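Long-range contacts in kelch domain-containing protein (Colletotrichum graminicola M1.001, PDB 5C86), which probably oxidises alcohols to aldehydes at a mononuclear copper site, as a fungal member of the galactose oxidase and glyoxal oxidase family (AA5): residues A[7-15]-A[50-61]; A[340-350]-A[362-373]. All coordinates share one frame; numbering follows the deposited sequence.

Interaction 1: residues A[7-15]-A[50-61]; sequences GPMVKFPVV and SLYNVNTGNISD
Phe12, Pro13 and Val10 pack against Ser50, Tyr52 and Ile59, and no hydrogen bond crosses between 7-15 and 50-61. Phe12 and Ile59 carry much of the apolar contact. The CG of Phe12 lies beside its own backbone N, opposite the carbonyl carbon (chi1 -77°), which carries the end of the ring toward Tyr52, and CZ comes to 3.7 Å from Tyr52 CB with the two side chains crossing at about a right angle. Two residues earlier, Val10 CG1 approaches Tyr52 CD1 at 4.1 Å; a branched valine suits this buried strand position. Ile59 joins the cluster with its CG2 near Phe12 CD1, although this side chain is modelled in two conformers and its outer contacts are less certain.

Polar atoms border the apolar patch. Ser50 OG lies at the edge of the Phe12 ring, 3.4 Å from CD1, and 3.3 Å from Pro13 CD. Its proton goes to Ser60 O (2.9 Å), so the small serine can face carbon neighbours while its own polarity is met within 50-61. Ser60 repays this bond, its OG accepting from Leu51 N at 2.9 Å. Pro13 CG rests 3.6 Å from Ser60 O; the compact proline ring fits here, just past the strand, where it presents carbon to the serines and has no N-H to satisfy.

Here the end of strand 5-11, the outer strand of one blade, and the residues just after it meet strand 47-52, the third of the next blade, and the loop leading from it to the fourth, an interblade contact of a seven-bladed kelch propeller.

Interaction 2: residues A[340-350]-A[362-373]; sequences LMADATIWSGG and HFDGQFWSPPYL
Strands 346-350 and 364-369 run antiparallel, their axes 4.6 Å apart at the closest and inclined at 149°, and are joined by five backbone hydrogen bonds from the Ile346-Trp368 pair to Gly350 N and Asp364 O. They are the two middle strands of a four-stranded blade of the kelch propeller. Gly350 lies about 6 Å from the side chain of His335, a copper ligand, though no copper is bound here. Gly349 faces Gly365 in a non-hydrogen-bonded pair whose CA atoms are only 3.7 Å apart, a closeness possible because neither residue has a side chain. The bare Gly365 also admits the indole of Trp347, whose CH2 lies 3.5 Å from Gly365 CA.

On that side of the sheet Trp347 CE3 sits over one face of the Phe367 ring, toward its rim, with the planes turned 57° from each other. With CG anti to the backbone N (chi1 161°), the indole lies over its strand with Gly349 N over one face, and its NE1 is hydrogen-bonded to Thr337 OG1. Met341 meets the CD1-CE1 side of the phenyl, its CG 3.6 Å from Phe367 CE1, while SD lies at the ring edge in a Met-aromatic contact, the flexible thioether bending to follow the outline. On the opposite side Ile346 and Trp368 point the same way, Ile346 CD1 meeting the indole edge at Trp368 CE3; Trp368 stacks on Trp292 and gives its NE1 proton to Val3 O.

At the far end the Met341-Ala344 beta turn is braced by Asp343 OD1, which accepts from Thr345 N and, on its syn side, from Thr345 OG1 at 2.7 Å. Pro370 CB lies over one face of the Tyr372 ring, and Tyr372 OH donates to a lone pair of Ala344 O at 2.7 Å, in the carbonyl plane.

From the N terminus, strand 5-11 comes first, and interaction 1 closes the loop that carries strands 18-21 and 28-31 of the following blade before the chain returns as 50-61. Much later, interaction 2 closes a short excursion of thirteen residues between strands 346-350 and 364-369. The two are in series and neither nest nor cross. They meet in space because strand 5-11 is the outermost strand of the blade built by 336-340, 346-350 and 364-369: Val10 N bonds to Gly365 O, and Gln366 NE2 to Gly7 O. The N-terminal strand thus completes the last blade and seals the propeller ring, while Tyr52 meets Phe367 across the seam.

Interaction 1: residues A[7-15]-A[50-61]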
# COMPACT_ATOMS: atom_id res chain seq x y z
N GLY A 7 9.62 8.44 -16.55
CA GLY A 7 10.61 7.67 -17.27
C GLY A 7 10.00 6.93 -18.46
O GLY A 7 8.83 7.06 -18.74
N PRO A 8 10.79 6.09 -19.09
CA PRO A 8 10.24 5.39 -20.25
C PRO A 8 9.22 4.34 -19.88
O PRO A 8 9.19 3.82 -18.74
CB PRO A 8 11.49 4.69 -20.82
CG PRO A 8 12.43 4.56 -19.65
CD PRO A 8 12.23 5.88 -18.94
N MET A 9 8.35 4.00 -20.85
CA MET A 9 7.34 2.98 -20.63
C MET A 9 8.03 1.63 -20.46
O MET A 9 8.93 1.30 -21.23
CB MET A 9 6.31 2.88 -21.79
CG MET A 9 5.34 4.07 -22.01
SD MET A 9 3.85 4.31 -21.00
CE MET A 9 3.76 2.86 -20.04
N VAL A 10 7.57 0.89 -19.46
CA VAL A 10 8.03 -0.40 -19.04
C VAL A 10 6.87 -1.33 -19.38
O VAL A 10 5.72 -1.04 -19.05
CB VAL A 10 8.31 -0.35 -17.53
CG1 VAL A 10 8.37 -1.72 -16.84
CG2 VAL A 10 9.61 0.44 -17.33
N LYS A 11 7.15 -2.46 -19.99
CA LYS A 11 6.09 -3.36 -20.44
C LYS A 11 6.25 -4.73 -19.86
O LYS A 11 7.29 -5.38 -19.98
CB LYS A 11 6.13 -3.43 -21.97
CG LYS A 11 4.75 -3.30 -22.63
CD LYS A 11 4.71 -4.09 -23.95
CE LYS A 11 5.82 -3.65 -24.90
NZ LYS A 11 6.05 -4.66 -25.98
N PHE A 12 5.25 -5.22 -19.16
CA PHE A 12 5.31 -6.48 -18.58
C PHE A 12 4.58 -7.53 -19.48
O PHE A 12 3.64 -7.18 -20.15
CB PHE A 12 4.60 -6.49 -17.19
CG PHE A 12 5.44 -5.86 -16.08
CD1 PHE A 12 6.40 -6.59 -15.38
CD2 PHE A 12 5.18 -4.56 -15.71
CE1 PHE A 12 7.17 -6.00 -14.39
CE2 PHE A 12 5.94 -3.96 -14.70
CZ PHE A 12 6.91 -4.69 -14.05
N PRO A 13 4.93 -8.79 -19.31
CA PRO A 13 4.23 -9.83 -20.10
C PRO A 13 2.90 -10.20 -19.44
O PRO A 13 2.18 -11.06 -20.01
CB PRO A 13 5.19 -11.00 -20.01
CG PRO A 13 5.81 -10.86 -18.63
CD PRO A 13 6.01 -9.38 -18.50
N VAL A 14 2.54 -9.62 -18.25
CA VAL A 14 1.21 -9.90 -17.60
C VAL A 14 0.68 -8.51 -17.17
O VAL A 14 1.47 -7.54 -17.03
CB VAL A 14 1.22 -10.80 -16.39
CG1 VAL A 14 1.90 -12.14 -16.67
CG2 VAL A 14 1.97 -10.18 -15.18
N VAL A 15 -0.65 -8.30 -17.06
CA VAL A 15 -1.14 -7.01 -16.65
C VAL A 15 -0.82 -6.94 -15.11
O VAL A 15 -1.15 -7.82 -14.32
CB VAL A 15 -2.65 -6.87 -16.86
CG1 VAL A 15 -3.12 -5.51 -16.44
CG2 VAL A 15 -3.00 -7.12 -18.36
N SER A 50 5.76 -11.67 -12.93
CA SER A 50 6.92 -11.14 -13.64
C SER A 50 7.63 -10.18 -12.69
O SER A 50 7.05 -9.73 -11.69
CB SER A 50 6.54 -10.48 -14.94
OG SER A 50 7.59 -9.78 -15.59
N LEU A 51 8.91 -9.97 -12.92
CA LEU A 51 9.78 -9.17 -12.04
C LEU A 51 10.52 -8.13 -12.81
O LEU A 51 11.15 -8.48 -13.84
CB LEU A 51 10.78 -10.08 -11.38
CG LEU A 51 11.72 -9.45 -10.34
CD1 LEU A 51 10.96 -9.25 -9.05
CD2 LEU A 51 12.98 -10.30 -10.07
N TYR A 52 10.50 -6.87 -12.35
CA TYR A 52 11.27 -5.81 -12.94
C TYR A 52 12.49 -5.58 -12.05
O TYR A 52 12.38 -5.40 -10.86
CB TYR A 52 10.50 -4.48 -13.07
CG TYR A 52 11.30 -3.28 -13.46
CD1 TYR A 52 11.65 -3.05 -14.77
CD2 TYR A 52 11.67 -2.35 -12.53
CE1 TYR A 52 12.40 -1.95 -15.12
CE2 TYR A 52 12.36 -1.23 -12.87
CZ TYR A 52 12.74 -1.05 -14.16
OH TYR A 52 13.43 0.10 -14.44
N ASN A 53 13.69 -5.71 -12.64
CA ASN A 53 14.93 -5.48 -11.93
C ASN A 53 15.30 -4.03 -12.00
O ASN A 53 15.54 -3.47 -13.07
CB ASN A 53 16.02 -6.35 -12.58
CG ASN A 53 17.26 -6.36 -11.77
OD1 ASN A 53 17.88 -5.34 -11.59
ND2 ASN A 53 17.53 -7.44 -11.21
N VAL A 54 15.30 -3.36 -10.85
CA VAL A 54 15.54 -1.91 -10.78
C VAL A 54 17.00 -1.56 -11.10
O VAL A 54 17.28 -0.45 -11.52
CB VAL A 54 15.12 -1.32 -9.41
CG1 VAL A 54 13.61 -1.51 -9.20
CG2 VAL A 54 15.82 -1.97 -8.27
N ASN A 55 17.92 -2.49 -10.86
CA ASN A 55 19.35 -2.21 -11.20
C ASN A 55 19.67 -2.36 -12.70
O ASN A 55 20.30 -1.49 -13.31
CB ASN A 55 20.27 -3.07 -10.34
CG ASN A 55 20.29 -2.60 -8.85
OD1 ASN A 55 20.64 -3.36 -7.97
ND2 ASN A 55 19.94 -1.34 -8.59
N THR A 56 19.17 -3.40 -13.33
CA THR A 56 19.45 -3.65 -14.76
C THR A 56 18.36 -3.14 -15.71
O THR A 56 18.61 -2.96 -16.89
CB THR A 56 19.63 -5.15 -14.98
OG1 THR A 56 18.40 -5.81 -14.71
CG2 THR A 56 20.66 -5.71 -14.03
N GLY A 57 17.15 -2.92 -15.22
CA GLY A 57 16.01 -2.65 -16.10
C GLY A 57 15.43 -3.91 -16.81
O GLY A 57 14.50 -3.80 -17.55
N ASN A 58 15.96 -5.10 -16.57
CA ASN A 58 15.42 -6.33 -17.16
C ASN A 58 13.99 -6.59 -16.67
O ASN A 58 13.70 -6.50 -15.45
CB ASN A 58 16.29 -7.53 -16.76
CG ASN A 58 15.76 -8.86 -17.29
OD1 ASN A 58 15.20 -9.67 -16.53
ND2 ASN A 58 15.93 -9.10 -18.61
N ILE A 59 13.10 -6.96 -17.59
CA ILE A 59 11.79 -7.45 -17.21
C ILE A 59 11.80 -8.91 -17.51
O ILE A 59 12.13 -9.29 -18.62
CB ILE A 59 10.66 -6.77 -17.96
CG1 ILE A 59 10.61 -5.32 -17.56
CG2 ILE A 59 9.31 -7.43 -17.63
CD1 ILE A 59 10.25 -4.42 -18.73
N SER A 60 11.49 -9.70 -16.52
CA SER A 60 11.54 -11.17 -16.66
C SER A 60 10.35 -11.71 -17.47
O SER A 60 9.26 -11.10 -17.50
CB SER A 60 11.58 -11.82 -15.28
OG SER A 60 10.31 -11.87 -14.65
N ASP A 61 10.53 -12.88 -18.08
CA ASP A 61 9.42 -13.53 -18.72
C ASP A 61 8.41 -13.96 -17.66
O ASP A 61 8.74 -14.28 -16.50
CB ASP A 61 9.90 -14.79 -19.51
CG ASP A 61 10.92 -14.46 -20.60
OD1 ASP A 61 10.81 -13.45 -21.33
OD2 ASP A 61 11.84 -15.28 -20.77

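Interaction 2: residues A[340-350]-A[362-373]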
# COMPACT_ATOMS: atom_id res chain seq x y z
N LEU A 340 5.62 3.03 -4.21
CA LEU A 340 6.92 3.69 -3.99
C LEU A 340 8.06 2.71 -4.15
O LEU A 340 8.03 1.64 -3.59
CB LEU A 340 7.02 4.23 -2.56
CG LEU A 340 8.26 5.02 -2.22
CD1 LEU A 340 8.31 6.24 -3.05
CD2 LEU A 340 8.27 5.36 -0.73
N MET A 341 9.11 3.15 -4.85
CA MET A 341 10.36 2.39 -5.04
C MET A 341 11.47 2.88 -4.07
O MET A 341 11.44 4.03 -3.65
CB MET A 341 10.79 2.59 -6.49
CG MET A 341 9.73 2.20 -7.54
SD MET A 341 9.11 0.51 -7.37
CE MET A 341 10.47 -0.46 -7.85
N ALA A 342 12.51 2.08 -3.91
CA ALA A 342 13.60 2.48 -3.00
C ALA A 342 14.38 3.66 -3.56
O ALA A 342 15.00 4.42 -2.83
CB ALA A 342 14.50 1.27 -2.76
N ASP A 343 14.30 3.91 -4.87
CA ASP A 343 14.96 5.09 -5.45
C ASP A 343 14.12 6.33 -5.32
O ASP A 343 14.45 7.38 -5.88
CB ASP A 343 15.49 4.88 -6.87
CG ASP A 343 14.40 4.77 -7.88
OD1 ASP A 343 13.25 4.72 -7.51
OD2 ASP A 343 14.69 4.69 -9.10
N ALA A 344 12.96 6.24 -4.64
CA ALA A 344 12.07 7.37 -4.38
C ALA A 344 11.25 7.85 -5.59
O ALA A 344 10.56 8.86 -5.49
CB ALA A 344 12.84 8.53 -3.71
N THR A 345 11.30 7.09 -6.68
CA THR A 345 10.36 7.23 -7.77
C THR A 345 9.12 6.36 -7.40
O THR A 345 9.13 5.55 -6.45
CB THR A 345 10.94 6.73 -9.12
OG1 THR A 345 11.11 5.32 -9.02
CG2 THR A 345 12.21 7.50 -9.43
N ILE A 346 8.07 6.53 -8.21
CA ILE A 346 6.80 5.86 -7.99
C ILE A 346 6.36 5.13 -9.23
O ILE A 346 6.18 5.75 -10.28
CB ILE A 346 5.72 6.81 -7.57
CG1 ILE A 346 6.16 7.69 -6.40
CG2 ILE A 346 4.49 6.00 -7.15
CD1 ILE A 346 5.13 8.65 -5.82
N TRP A 347 6.25 3.85 -9.11
CA TRP A 347 5.56 3.03 -10.18
C TRP A 347 4.14 3.43 -10.33
O TRP A 347 3.42 3.64 -9.36
CB TRP A 347 5.62 1.58 -9.82
CG TRP A 347 4.63 0.74 -10.52
CD1 TRP A 347 3.47 0.23 -9.95
CD2 TRP A 347 4.70 0.24 -11.84
NE1 TRP A 347 2.78 -0.51 -10.90
CE2 TRP A 347 3.54 -0.52 -12.04
CE3 TRP A 347 5.60 0.41 -12.90
CZ2 TRP A 347 3.27 -1.15 -13.29
CZ3 TRP A 347 5.34 -0.21 -14.14
CH2 TRP A 347 4.18 -0.95 -14.29
N SER A 348 3.69 3.57 -11.60
CA SER A 348 2.25 3.69 -11.96
C SER A 348 1.96 2.86 -13.24
O SER A 348 2.65 3.10 -14.26
CB SER A 348 1.91 5.12 -12.22
OG SER A 348 0.61 5.25 -12.78
N GLY A 349 1.05 1.90 -13.11
CA GLY A 349 0.76 1.17 -14.34
C GLY A 349 -0.39 0.29 -14.18
O GLY A 349 -1.18 0.39 -13.29
N GLY A 350 -0.52 -0.63 -15.13
CA GLY A 350 -1.67 -1.54 -15.08
C GLY A 350 -2.98 -0.96 -15.58
O GLY A 350 -3.05 0.12 -16.16
N HIS A 362 -3.82 -2.90 -20.03
CA HIS A 362 -2.60 -2.12 -20.11
C HIS A 362 -1.47 -2.87 -19.43
O HIS A 362 -1.43 -3.01 -18.18
CB HIS A 362 -2.88 -0.77 -19.46
CG HIS A 362 -4.00 -0.04 -20.10
ND1 HIS A 362 -3.98 0.29 -21.44
CD2 HIS A 362 -5.20 0.38 -19.63
CE1 HIS A 362 -5.11 0.87 -21.77
NE2 HIS A 362 -5.86 0.96 -20.69
N PHE A 363 -0.54 -3.41 -20.22
CA PHE A 363 0.56 -4.26 -19.68
C PHE A 363 1.71 -3.38 -19.17
O PHE A 363 2.72 -3.85 -18.76
CB PHE A 363 1.07 -5.30 -20.71
CG PHE A 363 0.06 -6.36 -21.10
CD1 PHE A 363 -0.91 -6.06 -22.07
CD2 PHE A 363 0.08 -7.61 -20.53
CE1 PHE A 363 -1.84 -7.04 -22.43
CE2 PHE A 363 -0.83 -8.58 -20.88
CZ PHE A 363 -1.79 -8.24 -21.84
N ASP A 364 1.56 -2.10 -19.35
CA ASP A 364 2.64 -1.19 -19.20
C ASP A 364 2.46 -0.29 -17.94
O ASP A 364 1.45 -0.32 -17.24
CB ASP A 364 2.77 -0.35 -20.42
CG ASP A 364 1.64 0.67 -20.55
OD1 ASP A 364 0.49 0.36 -20.19
OD2 ASP A 364 1.92 1.83 -20.92
N GLY A 365 3.54 0.43 -17.68
CA GLY A 365 3.53 1.52 -16.74
C GLY A 365 4.82 2.26 -16.85
O GLY A 365 5.58 2.04 -17.79
N GLN A 366 5.02 3.21 -15.96
CA GLN A 366 6.22 4.06 -15.98
C GLN A 366 6.52 4.41 -14.51
O GLN A 366 5.58 4.35 -13.67
CB GLN A 366 6.00 5.37 -16.71
CG GLN A 366 5.67 5.29 -18.19
CD GLN A 366 5.15 6.62 -18.76
OE1 GLN A 366 3.96 6.98 -18.63
NE2 GLN A 366 6.04 7.35 -19.38
N PHE A 367 7.71 4.92 -14.27
CA PHE A 367 8.09 5.42 -12.98
C PHE A 367 8.10 6.89 -13.02
O PHE A 367 8.67 7.54 -13.93
CB PHE A 367 9.48 4.84 -12.63
CG PHE A 367 9.47 3.39 -12.42
CD1 PHE A 367 9.14 2.74 -11.18
CD2 PHE A 367 9.74 2.52 -13.49
CE1 PHE A 367 9.13 1.45 -11.04
CE2 PHE A 367 9.71 1.13 -13.31
CZ PHE A 367 9.44 0.57 -12.08
N TRP A 368 7.41 7.51 -12.09
CA TRP A 368 7.36 8.95 -11.98
C TRP A 368 8.42 9.43 -10.97
O TRP A 368 8.49 8.92 -9.86
CB TRP A 368 6.01 9.47 -11.51
CG TRP A 368 5.88 10.92 -11.41
CD1 TRP A 368 5.92 11.87 -12.44
CD2 TRP A 368 5.62 11.68 -10.21
NE1 TRP A 368 5.79 13.10 -11.95
CE2 TRP A 368 5.58 13.03 -10.57
CE3 TRP A 368 5.49 11.32 -8.84
CZ2 TRP A 368 5.30 14.04 -9.65
CZ3 TRP A 368 5.21 12.30 -7.96
CH2 TRP A 368 5.20 13.65 -8.30
N SER A 369 9.24 10.35 -11.40
CA SER A 369 10.24 10.98 -10.55
C SER A 369 9.62 12.23 -9.99
O SER A 369 9.32 13.23 -10.71
CB SER A 369 11.53 11.34 -11.32
OG SER A 369 12.24 10.23 -11.71
N PRO A 370 9.45 12.30 -8.63
CA PRO A 370 8.89 13.48 -8.08
C PRO A 370 9.78 14.75 -8.11
O PRO A 370 10.99 14.62 -8.35
CB PRO A 370 8.56 13.08 -6.58
CG PRO A 370 8.55 11.62 -6.61
CD PRO A 370 9.59 11.22 -7.62
N PRO A 371 9.24 15.93 -7.82
CA PRO A 371 10.04 17.20 -7.80
C PRO A 371 11.28 17.10 -6.92
O PRO A 371 12.28 17.76 -7.24
CB PRO A 371 9.09 18.23 -7.27
CG PRO A 371 7.75 17.71 -7.68
CD PRO A 371 7.81 16.21 -7.56
N TYR A 372 11.28 16.31 -5.83
CA TYR A 372 12.42 16.33 -4.96
C TYR A 372 13.63 15.66 -5.61
O TYR A 372 14.72 15.66 -4.98
CB TYR A 372 12.09 15.65 -3.58
CG TYR A 372 11.51 14.26 -3.57
CD1 TYR A 372 11.90 13.23 -4.41
CD2 TYR A 372 10.57 13.94 -2.61
CE1 TYR A 372 11.38 11.97 -4.38
CE2 TYR A 372 10.00 12.64 -2.58
CZ TYR A 372 10.39 11.68 -3.46
OH TYR A 372 9.83 10.41 -3.41
N LEU A 373 13.53 15.07 -6.78
CA LEU A 373 14.70 14.51 -7.47
C LEU A 373 15.27 15.52 -8.46
O LEU A 373 16.24 15.14 -9.12
CB LEU A 373 14.35 13.20 -8.19
CG LEU A 373 13.86 12.05 -7.28
CD1 LEU A 373 13.66 10.79 -8.11
CD2 LEU A 373 14.85 11.77 -6.17